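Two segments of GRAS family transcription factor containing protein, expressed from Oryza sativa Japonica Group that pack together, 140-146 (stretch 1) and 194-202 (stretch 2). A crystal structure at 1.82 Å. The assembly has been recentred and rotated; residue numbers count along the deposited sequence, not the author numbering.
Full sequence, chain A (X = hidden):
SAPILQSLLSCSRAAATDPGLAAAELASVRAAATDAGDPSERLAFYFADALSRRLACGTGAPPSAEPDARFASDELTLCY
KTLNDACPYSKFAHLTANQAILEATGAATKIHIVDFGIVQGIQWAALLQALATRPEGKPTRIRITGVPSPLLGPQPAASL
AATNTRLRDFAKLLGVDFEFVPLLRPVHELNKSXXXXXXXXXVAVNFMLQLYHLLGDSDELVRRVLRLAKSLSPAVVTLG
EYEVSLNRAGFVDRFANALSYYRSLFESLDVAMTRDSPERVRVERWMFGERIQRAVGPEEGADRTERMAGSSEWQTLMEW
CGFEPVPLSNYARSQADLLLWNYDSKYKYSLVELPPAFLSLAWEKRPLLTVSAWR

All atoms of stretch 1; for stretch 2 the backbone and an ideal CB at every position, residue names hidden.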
# COMPACT_ATOMS: atom_id res chain seq x y z
N THR A 140 9.60 -1.12 -26.67
CA THR A 140 10.64 -0.17 -27.06
C THR A 140 10.19 1.28 -26.90
O THR A 140 11.01 2.16 -26.82
CB THR A 140 11.07 -0.40 -28.49
OG1 THR A 140 9.96 -0.26 -29.38
CG2 THR A 140 11.62 -1.78 -28.62
N ARG A 141 8.88 1.53 -26.83
CA ARG A 141 8.44 2.90 -26.59
C ARG A 141 7.07 2.88 -25.91
O ARG A 141 6.18 2.10 -26.30
CB ARG A 141 8.30 3.68 -27.93
CG ARG A 141 7.92 5.18 -27.72
CD ARG A 141 7.67 5.91 -29.07
NE ARG A 141 6.54 5.35 -29.82
CZ ARG A 141 6.04 5.88 -30.93
NH1 ARG A 141 6.63 6.97 -31.43
NH2 ARG A 141 5.00 5.32 -31.55
N ILE A 142 6.92 3.76 -24.92
CA ILE A 142 5.63 3.97 -24.28
C ILE A 142 5.31 5.48 -24.32
O ILE A 142 6.14 6.30 -23.86
CB ILE A 142 5.64 3.45 -22.82
CG1 ILE A 142 5.86 1.93 -22.89
CG2 ILE A 142 4.33 3.80 -22.13
CD1 ILE A 142 6.60 1.36 -21.68
N ARG A 143 4.14 5.82 -24.89
CA ARG A 143 3.67 7.20 -24.87
C ARG A 143 2.40 7.29 -24.05
O ARG A 143 1.59 6.36 -24.06
CB ARG A 143 3.38 7.67 -26.31
CG ARG A 143 4.64 7.75 -27.12
CD ARG A 143 4.37 8.72 -28.31
NE ARG A 143 3.40 8.17 -29.24
CZ ARG A 143 2.49 8.87 -29.92
NH1 ARG A 143 2.32 10.18 -29.75
NH2 ARG A 143 1.70 8.24 -30.76
N ILE A 144 2.24 8.37 -23.31
CA ILE A 144 1.00 8.62 -22.57
C ILE A 144 0.45 9.99 -22.96
O ILE A 144 1.18 10.98 -23.01
CB ILE A 144 1.24 8.55 -21.04
CG1 ILE A 144 1.82 7.16 -20.71
CG2 ILE A 144 -0.09 8.78 -20.29
CD1 ILE A 144 1.80 6.86 -19.22
N THR A 145 -0.83 10.02 -23.31
CA THR A 145 -1.53 11.29 -23.55
C THR A 145 -2.55 11.47 -22.45
O THR A 145 -3.42 10.62 -22.28
CB THR A 145 -2.23 11.27 -24.95
OG1 THR A 145 -1.22 11.11 -25.96
CG2 THR A 145 -2.99 12.59 -25.12
N GLY A 146 -2.43 12.53 -21.67
CA GLY A 146 -3.31 12.65 -20.52
C GLY A 146 -4.27 13.83 -20.58
O GLY A 146 -3.85 14.96 -20.81
N UNK A 194 -6.06 14.99 -32.59
CA UNK A 194 -5.40 15.58 -31.41
C UNK A 194 -4.61 14.58 -30.61
O UNK A 194 -3.70 14.96 -29.88
CB UNK A 194 -6.44 16.23 -30.50
N UNK A 195 -4.93 13.29 -30.77
CA UNK A 195 -4.22 12.29 -29.97
C UNK A 195 -2.93 11.81 -30.61
O UNK A 195 -2.16 11.09 -29.97
CB UNK A 195 -5.13 11.09 -29.72
N UNK A 196 -2.70 12.19 -31.89
CA UNK A 196 -1.43 11.90 -32.57
C UNK A 196 -1.08 10.39 -32.51
O UNK A 196 0.06 10.00 -32.22
CB UNK A 196 -0.31 12.72 -31.94
N UNK A 197 -2.08 9.56 -32.79
CA UNK A 197 -1.87 8.10 -32.79
C UNK A 197 -1.11 7.71 -34.04
O UNK A 197 -1.18 8.39 -35.06
CB UNK A 197 -3.20 7.34 -32.71
N UNK A 198 -0.30 6.68 -33.93
CA UNK A 198 0.54 6.21 -35.04
C UNK A 198 0.21 4.78 -35.37
O UNK A 198 -0.19 3.98 -34.49
CB UNK A 198 2.03 6.34 -34.70
N UNK A 199 0.37 4.42 -36.65
CA UNK A 199 -0.10 3.10 -37.08
C UNK A 199 0.71 1.94 -36.45
O UNK A 199 0.17 0.84 -36.34
CB UNK A 199 -0.03 3.01 -38.61
N UNK A 200 1.93 2.18 -35.99
CA UNK A 200 2.72 1.06 -35.47
C UNK A 200 2.64 0.86 -33.95
O UNK A 200 3.49 0.19 -33.37
CB UNK A 200 4.18 1.26 -35.86
N UNK A 201 1.64 1.43 -33.27
CA UNK A 201 1.63 1.33 -31.82
C UNK A 201 0.28 0.79 -31.42
O UNK A 201 -0.70 0.95 -32.15
CB UNK A 201 1.92 2.68 -31.15
N UNK A 202 0.21 0.09 -30.30
CA UNK A 202 -1.08 -0.33 -29.76
C UNK A 202 -1.58 0.75 -28.83
O UNK A 202 -0.81 1.27 -28.02
CB UNK A 202 -0.98 -1.67 -29.03

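Stretch 1 is a strand from 141 to 146. Arg 141, Arg 143 and Thr 145 point toward stretch 2.

Position 194 has nothing of stretch 1 within 5.5 Å of its ideal CB. Many residues would suit. It is Asp 194, and its carboxylate leads away.

At position 195 the CA-to-CB bond runs sideways, and the ideal CB lies 5.3 Å from Thr 145 CG2. A medium or large apolar side chain could reach that methyl. The residue is Phe 195. Its CD2 comes to 4.2 Å from Thr 145 CG2. Its backbone O accepts from water 2 at 3.0 Å, and the same water lies 2.6 Å from Thr 145 OG1, joining the stretches.

Position 196 has phi/psi of 54/45, a left-handed conformation in which Gly, Asn or Asp is most at ease. Its ideal CB is 4.3 Å from Arg 143 NH1, so an acidic or polar residue would be plausible. The deposited residue is Leu 196. Its main chain does the polar work: Arg 143 NH2 donates to Leu 196 O at 2.8 Å.

Position 197 points away, and its extended backbone tolerates most residues. It is Val 197.

Position 198 points toward both arginines. Its ideal CB is 4.4 Å from Arg 143 NH2 and 4.5 Å from Arg 141 NH2. An acid fits best; Gln or Asn could also accept. It is Glu 198. Its OE1 takes hydrogen bonds from Arg 141 NH2 at 2.8 Å and Arg 141 NH1 at 3.0 Å, near the guanidinium plane, forming a salt bridge.

Position 199 is out of reach. As the second residue of a type I turn, with phi -67°, it suits proline. It is Pro 199.

Position 200, third in the turn, points sideways. Asp, Asn or Ser would be natural. Asp 200 brings its end nearer: OD1 makes a long salt bridge of 3.9 Å to Arg 141 NH2.

Position 201 points toward stretch 1, its ideal CB 4.1 Å from Arg 141 NH2. A long acid could serve both arginines. Glu 201 does: OE1 is 3.0 Å from Arg 141 NH2 in a salt bridge and also accepts from Arg 143 NH2 at 3.0 Å. Its OE2 accepts from Glu 198 N at 2.9 Å, bracing the turn.

Position 202 is out of reach. It is Ala 202.

Stretch 2, residues 194-202: DFLVEPDEA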
# COMPACT_ATOMS: atom_id res chain seq x y z
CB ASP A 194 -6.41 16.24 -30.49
CG ASP A 194 -7.12 17.41 -31.15
OD1 ASP A 194 -6.44 18.12 -31.93
OD2 ASP A 194 -8.34 17.58 -30.95
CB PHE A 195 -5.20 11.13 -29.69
CG PHE A 195 -6.35 11.58 -28.85
CD1 PHE A 195 -7.46 12.24 -29.42
CD2 PHE A 195 -6.30 11.45 -27.47
CE1 PHE A 195 -8.51 12.69 -28.58
CE2 PHE A 195 -7.29 11.90 -26.66
CZ PHE A 195 -8.41 12.54 -27.18
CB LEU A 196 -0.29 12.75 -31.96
CG LEU A 196 -0.58 14.24 -32.08
CD1 LEU A 196 0.43 15.01 -31.20
CD2 LEU A 196 -0.36 14.65 -33.55
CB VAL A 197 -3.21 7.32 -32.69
CG1 VAL A 197 -3.90 7.63 -31.35
CG2 VAL A 197 -4.10 7.60 -33.91
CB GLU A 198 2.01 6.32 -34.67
CG GLU A 198 2.35 7.75 -34.36
CD GLU A 198 3.81 8.02 -34.18
OE1 GLU A 198 4.54 7.17 -33.61
OE2 GLU A 198 4.22 9.11 -34.63
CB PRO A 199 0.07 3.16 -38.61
CG PRO A 199 1.18 4.13 -38.83
CD PRO A 199 1.02 5.17 -37.73
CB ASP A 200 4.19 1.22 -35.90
CG ASP A 200 4.83 2.53 -35.36
OD1 ASP A 200 4.12 3.42 -34.83
OD2 ASP A 200 6.07 2.66 -35.45
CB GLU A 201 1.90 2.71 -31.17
CG GLU A 201 0.77 3.62 -31.37
CD GLU A 201 1.08 5.09 -31.02
OE1 GLU A 201 2.21 5.34 -30.58
OE2 GLU A 201 0.10 5.89 -31.15
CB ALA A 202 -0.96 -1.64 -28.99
O HOH W 1 4.51 4.20 -28.44
O HOH W 2 -0.24 12.30 -28.07
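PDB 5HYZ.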